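Local coordinates for protein malonyl-CoA decarboxylase (PDB 4KSA) that probably catalyses the decarboxylation of malonyl-CoA to acetyl-CoA and carbon dioxide, at residues 114-117 with 118-122; 68-71 with 72-75. One frame throughout, in Å; residues are numbered along the deposited sequence.

Overall arrangement
Contact 1 and contact 2 both lie where the chain turns from one helix into the next: 68-71 leads from helix 52-68 into helix 71-83, and 114-117 leads from helix 105-115 into helix 118-126. Their centres are 23 Å apart and their nearest atoms about 11 Å apart, so they do not touch. Two helices nevertheless connect them. Helix 71-83, begun at contact 2, offers the Leu81 carbonyl to Arg119 of contact 1, and helix 36-48 holds Glu44, a partner of Arg118, while Gly36 at its start meets Asp73. Contact 1 alone adjoins a metal, with the Gln120 side chain about 5 Å from a bound magnesium ion.

Contact 1: 114-117 with 118-122; sequences AAEP and RRQEL
The turn between helix 105-115 and helix 118-126 sets Glu116 and Pro117 against Arg119 and Gln120 in the first turn of the new helix. Its backbone tie runs from Gln120 N to Pro117 O at 3.3 Å, a bent bond (N-H...O 143°) whose donor stands above the carbonyl plane. The pyrrolidine ring of Pro117 covers one face of the Arg119 guanidinium: its CB lies 3.6 Å above that plane, offset toward the rim, and its CG approaches NH1 at 3.8 Å. The same CG meets Gln120 CG at 3.9 Å, so the ring touches both side chains. Glu116 slants across the Gln120 side chain, with its CG 3.8 Å from Gln120 CD. With CG anti to the backbone N (chi1 179°) and the chain extended beyond it, Glu116 carries its carboxylate near the amide, the two planes only 14° apart.

These flat groups touch without bonding each other, and their polar ends look elsewhere. Glu116 OE2 forms a salt bridge to Arg124 NH2, which also forms one with Glu121 OE1, a shared cation that is likely to offset the repulsion of the two carboxylates. Asp159 of helix 154-167 receives Gln120 NE2 at OD2 and a salt bridge from Arg119 NE at OD1. Gln120 also packs against His162, known to bind magnesium in this protein, the side chains being about 4 Å apart. The chemistry is consistent with a second-shell role for Gln120: Pro117 covers the Arg119 guanidinium and touches Gln120, and Asp159 holds both polar ends to the helix bearing His162.

Contact 2: 68-71 with 72-75; sequences AADE and DDKL
Lys74 N donates to Asp70 O at 2.8 Å, with the donor nearly in line with the C=O bond and an N-H...O angle of 155°. One residue on, Leu75 N reaches Glu71 O at 3.0 Å with a straighter approach of 166°. These successive i to i+4 bonds establish the first turn of helix 71-83, directly after the chain has left helix 52-68 at Ala69. Asp70 occupies the N-cap position, yet its side chain makes no capping bond; its OD2 receives a weak bond from the adjacent Glu71 N. The other oxygen, OD1, takes a hydrogen from a water at 3.0 Å, and that water gives its second hydrogen to Asp73 OD2 at 3.2 Å. A bridge of this kind is likely to ease the repulsion between the two carboxylates. Beside this water bridge the side chains also touch directly: Asp70 CB lies 3.3 Å from Asp73 OD2, while Ala69 CB meets Asp73 CB at 3.9 Å. Asp73 OD1 turns instead to Gly36 N, tying this helix start to the beginning of helix 36-48.

Lys74 reaches back over the turn, its chain extended as far as CE and then bent by chi4 (57°), which brings NZ 2.8 Å from Ala69 O. NZ is hydrogen-bonded to Glu67 O, and the ammonium also makes a cation-pi contact with Tyr66, both on the preceding helix. Cutting the chain back to an alanine here would probably leave the Glu67 carbonyl without this donor and the Tyr66 ring without its cation, weakening the link between the two helices. Glu71 crosses the lysine chain, its OE2 4.2 Å from Lys74 CD, and uses OE1 in a salt bridge to Arg146.

Contact 1: 114-117 with 118-122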
ATOM      1  N   ALA A 114       3.494 -13.421  43.380  1.00 43.32           N
ATOM      2  CA  ALA A 114       2.577 -13.115  44.461  1.00 42.54           C
ATOM      3  C   ALA A 114       2.161 -11.646  44.555  1.00 43.97           C
ATOM      4  O   ALA A 114       1.028 -11.350  44.929  1.00 43.69           O
ATOM      5  CB  ALA A 114       3.192 -13.556  45.784  1.00 40.94           C
ATOM      6  N   ALA A 115       3.059 -10.727  44.216  1.00 43.00           N
ATOM      7  CA  ALA A 115       2.736  -9.319  44.344  1.00 44.33           C
ATOM      8  C   ALA A 115       1.849  -8.742  43.257  1.00 46.73           C
ATOM      9  O   ALA A 115       1.189  -7.732  43.469  1.00 47.33           O
ATOM     10  CB  ALA A 115       4.005  -8.510  44.438  1.00 44.61           C
ATOM     11  N   GLU A 116       1.825  -9.370  42.092  1.00 49.00           N
ATOM     12  CA  GLU A 116       1.019  -8.854  40.994  1.00 47.95           C
ATOM     13  C   GLU A 116      -0.466  -9.016  41.255  1.00 46.25           C
ATOM     14  O   GLU A 116      -0.964 -10.132  41.397  1.00 46.65           O
ATOM     15  CB  GLU A 116       1.383  -9.556  39.688  1.00 50.01           C
ATOM     16  CG  GLU A 116       0.567  -9.089  38.492  1.00 53.98           C
ATOM     17  CD  GLU A 116       0.874  -9.872  37.226  1.00 54.74           C
ATOM     18  OE1 GLU A 116       2.038  -9.842  36.775  1.00 56.42           O
ATOM     19  OE2 GLU A 116      -0.053 -10.515  36.686  1.00 52.78           O
ATOM     20  N   PRO A 117      -1.195  -7.894  41.322  1.00 44.68           N
ATOM     21  CA  PRO A 117      -2.638  -7.907  41.560  1.00 42.61           C
ATOM     22  C   PRO A 117      -3.388  -8.536  40.398  1.00 43.13           C
ATOM     23  O   PRO A 117      -2.955  -8.463  39.240  1.00 44.61           O
ATOM     24  CB  PRO A 117      -2.969  -6.428  41.728  1.00 41.73           C
ATOM     25  CG  PRO A 117      -1.945  -5.755  40.884  1.00 40.73           C
ATOM     26  CD  PRO A 117      -0.697  -6.511  41.216  1.00 42.07           C
ATOM     27  N   ARG A 118      -4.522  -9.143  40.712  1.00 42.08           N
ATOM     28  CA  ARG A 118      -5.348  -9.786  39.710  1.00 41.83           C
ATOM     29  C   ARG A 118      -5.902  -8.809  38.669  1.00 42.10           C
ATOM     30  O   ARG A 118      -6.435  -9.235  37.638  1.00 42.96           O
ATOM     31  CB  ARG A 118      -6.497 -10.520  40.393  1.00 42.02           C
ATOM     32  CG  ARG A 118      -6.039 -11.554  41.393  1.00 40.79           C
ATOM     33  CD  ARG A 118      -7.178 -12.513  41.691  1.00 42.96           C
ATOM     34  NE  ARG A 118      -8.283 -11.845  42.374  1.00 42.12           N
ATOM     35  CZ  ARG A 118      -9.557 -12.208  42.245  1.00 42.97           C
ATOM     36  NH1 ARG A 118      -9.882 -13.236  41.457  1.00 39.58           N
ATOM     37  NH2 ARG A 118     -10.509 -11.532  42.888  1.00 41.29           N
ATOM     38  N   ARG A 119      -5.788  -7.513  38.953  1.00 40.22           N
ATOM     39  CA  ARG A 119      -6.260  -6.461  38.055  1.00 39.80           C
ATOM     40  C   ARG A 119      -5.580  -6.592  36.703  1.00 40.41           C
ATOM     41  O   ARG A 119      -6.204  -6.470  35.652  1.00 41.89           O
ATOM     42  CB  ARG A 119      -5.897  -5.080  38.594  1.00 40.64           C
ATOM     43  CG  ARG A 119      -6.588  -4.650  39.850  1.00 42.56           C
ATOM     44  CD  ARG A 119      -6.483  -3.139  40.012  1.00 41.32           C
ATOM     45  NE  ARG A 119      -5.218  -2.747  40.609  1.00 40.27           N
ATOM     46  CZ  ARG A 119      -4.861  -3.080  41.836  1.00 35.72           C
ATOM     47  NH1 ARG A 119      -3.696  -2.694  42.315  1.00 34.55           N
ATOM     48  NH2 ARG A 119      -5.686  -3.795  42.576  1.00 35.49           N
ATOM     49  N   GLN A 120      -4.274  -6.805  36.746  1.00 38.94           N
ATOM     50  CA  GLN A 120      -3.487  -6.936  35.544  1.00 38.40           C
ATOM     51  C   GLN A 120      -3.995  -8.033  34.600  1.00 38.47           C
ATOM     52  O   GLN A 120      -4.293  -7.775  33.430  1.00 38.76           O
ATOM     53  CB  GLN A 120      -2.047  -7.210  35.933  1.00 38.93           C
ATOM     54  CG  GLN A 120      -1.535  -6.272  36.999  1.00 37.49           C
ATOM     55  CD  GLN A 120      -0.132  -5.799  36.713  1.00 36.36           C
ATOM     56  OE1 GLN A 120       0.564  -6.359  35.850  1.00 38.70           O
ATOM     57  NE2 GLN A 120       0.304  -4.770  37.434  1.00 31.73           N
ATOM     58  N   GLU A 121      -4.088  -9.257  35.102  1.00 36.71           N
ATOM     59  CA  GLU A 121      -4.549 -10.349  34.279  1.00 35.54           C
ATOM     60  C   GLU A 121      -5.934 -10.038  33.722  1.00 35.03           C
ATOM     61  O   GLU A 121      -6.244 -10.409  32.589  1.00 35.46           O
ATOM     62  CB  GLU A 121      -4.574 -11.642  35.095  1.00 37.62           C
ATOM     63  CG  GLU A 121      -4.867 -12.896  34.275  1.00 41.26           C
ATOM     64  CD  GLU A 121      -3.954 -13.007  33.056  1.00 46.54           C
ATOM     65  OE1 GLU A 121      -2.749 -12.652  33.174  1.00 45.81           O
ATOM     66  OE2 GLU A 121      -4.440 -13.454  31.991  1.00 43.76           O
ATOM     67  N   LEU A 122      -6.761  -9.356  34.517  1.00 32.72           N
ATOM     68  CA  LEU A 122      -8.110  -8.994  34.096  1.00 32.88           C
ATOM     69  C   LEU A 122      -8.097  -7.980  32.938  1.00 36.75           C
ATOM     70  O   LEU A 122      -8.900  -8.082  31.990  1.00 36.17           O
ATOM     71  CB  LEU A 122      -8.897  -8.389  35.263  1.00 29.39           C
ATOM     72  CG  LEU A 122     -10.290  -7.889  34.858  1.00 25.90           C
ATOM     73  CD1 LEU A 122     -11.111  -9.092  34.354  1.00 24.36           C
ATOM     74  CD2 LEU A 122     -10.975  -7.171  36.025  1.00 22.64           C
TER

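Contact 2: 68-71 with 72-75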
ATOM      1  N   ALA A  68     -22.640   0.047  29.203  1.00 55.97           N
ATOM      2  CA  ALA A  68     -24.052   0.288  29.427  1.00 57.88           C
ATOM      3  C   ALA A  68     -24.440   0.484  30.891  1.00 59.90           C
ATOM      4  O   ALA A  68     -25.537   0.958  31.187  1.00 61.40           O
ATOM      5  CB  ALA A  68     -24.848  -0.858  28.836  1.00 57.32           C
ATOM      6  N   ALA A  69     -23.553   0.124  31.807  1.00 60.02           N
ATOM      7  CA  ALA A  69     -23.864   0.256  33.226  1.00 60.84           C
ATOM      8  C   ALA A  69     -24.136   1.687  33.699  1.00 60.33           C
ATOM      9  O   ALA A  69     -23.747   2.660  33.061  1.00 59.13           O
ATOM     10  CB  ALA A  69     -22.750  -0.370  34.062  1.00 61.62           C
ATOM     11  N   ASP A  70     -24.820   1.783  34.836  1.00 61.59           N
ATOM     12  CA  ASP A  70     -25.172   3.053  35.458  1.00 63.31           C
ATOM     13  C   ASP A  70     -23.856   3.666  35.936  1.00 63.52           C
ATOM     14  O   ASP A  70     -22.872   2.953  36.109  1.00 63.94           O
ATOM     15  CB  ASP A  70     -26.108   2.784  36.649  1.00 66.26           C
ATOM     16  CG  ASP A  70     -26.840   4.032  37.135  1.00 71.54           C
ATOM     17  OD1 ASP A  70     -27.594   3.920  38.134  1.00 73.23           O
ATOM     18  OD2 ASP A  70     -26.677   5.118  36.528  1.00 74.05           O
ATOM     19  N   GLU A  71     -23.824   4.979  36.142  1.00 63.39           N
ATOM     20  CA  GLU A  71     -22.602   5.618  36.599  1.00 63.85           C
ATOM     21  C   GLU A  71     -22.204   5.062  37.962  1.00 63.95           C
ATOM     22  O   GLU A  71     -21.021   4.933  38.280  1.00 63.52           O
ATOM     23  CB  GLU A  71     -22.785   7.127  36.696  1.00 66.31           C
ATOM     24  CG  GLU A  71     -21.463   7.851  36.659  1.00 73.65           C
ATOM     25  CD  GLU A  71     -20.663   7.498  35.400  1.00 77.77           C
ATOM     26  OE1 GLU A  71     -19.409   7.457  35.466  1.00 79.02           O
ATOM     27  OE2 GLU A  71     -21.299   7.263  34.343  1.00 78.76           O
ATOM     28  N   ASP A  72     -23.210   4.745  38.767  1.00 63.33           N
ATOM     29  CA  ASP A  72     -22.987   4.184  40.082  1.00 62.31           C
ATOM     30  C   ASP A  72     -22.427   2.783  39.902  1.00 61.18           C
ATOM     31  O   ASP A  72     -21.504   2.387  40.606  1.00 62.93           O
ATOM     32  CB  ASP A  72     -24.300   4.094  40.869  1.00 65.37           C
ATOM     33  CG  ASP A  72     -24.754   5.437  41.439  1.00 68.47           C
ATOM     34  OD1 ASP A  72     -24.121   6.483  41.146  1.00 69.73           O
ATOM     35  OD2 ASP A  72     -25.762   5.436  42.186  1.00 68.21           O
ATOM     36  N   ASP A  73     -22.984   2.024  38.962  1.00 58.10           N
ATOM     37  CA  ASP A  73     -22.503   0.665  38.752  1.00 57.30           C
ATOM     38  C   ASP A  73     -21.096   0.646  38.154  1.00 55.98           C
ATOM     39  O   ASP A  73     -20.304  -0.243  38.466  1.00 57.29           O
ATOM     40  CB  ASP A  73     -23.480  -0.145  37.883  1.00 59.10           C
ATOM     41  CG  ASP A  73     -24.794  -0.467  38.610  1.00 59.47           C
ATOM     42  OD1 ASP A  73     -24.744  -0.927  39.776  1.00 58.02           O
ATOM     43  OD2 ASP A  73     -25.878  -0.268  38.008  1.00 60.25           O
ATOM     44  N   LYS A  74     -20.776   1.617  37.301  1.00 52.99           N
ATOM     45  CA  LYS A  74     -19.429   1.692  36.738  1.00 48.92           C
ATOM     46  C   LYS A  74     -18.495   1.893  37.915  1.00 46.54           C
ATOM     47  O   LYS A  74     -17.585   1.105  38.164  1.00 44.77           O
ATOM     48  CB  LYS A  74     -19.278   2.891  35.790  1.00 46.30           C
ATOM     49  CG  LYS A  74     -19.673   2.620  34.355  1.00 46.12           C
ATOM     50  CD  LYS A  74     -19.225   3.734  33.434  1.00 44.88           C
ATOM     51  CE  LYS A  74     -19.760   3.505  32.050  1.00 46.38           C
ATOM     52  NZ  LYS A  74     -21.253   3.398  32.072  1.00 46.65           N
ATOM     53  N   LEU A  75     -18.771   2.957  38.649  1.00 45.43           N
ATOM     54  CA  LEU A  75     -17.981   3.335  39.794  1.00 46.60           C
ATOM     55  C   LEU A  75     -17.782   2.200  40.794  1.00 45.56           C
ATOM     56  O   LEU A  75     -16.682   2.016  41.312  1.00 44.96           O
ATOM     57  CB  LEU A  75     -18.621   4.546  40.474  1.00 48.07           C
ATOM     58  CG  LEU A  75     -17.646   5.474  41.202  1.00 51.95           C
ATOM     59  CD1 LEU A  75     -18.348   6.779  41.540  1.00 53.61           C
ATOM     60  CD2 LEU A  75     -17.116   4.796  42.470  1.00 52.97           C
TER
HETATM   61  O   HOH W   1     -28.313   1.245  39.391  1.00 65.73           O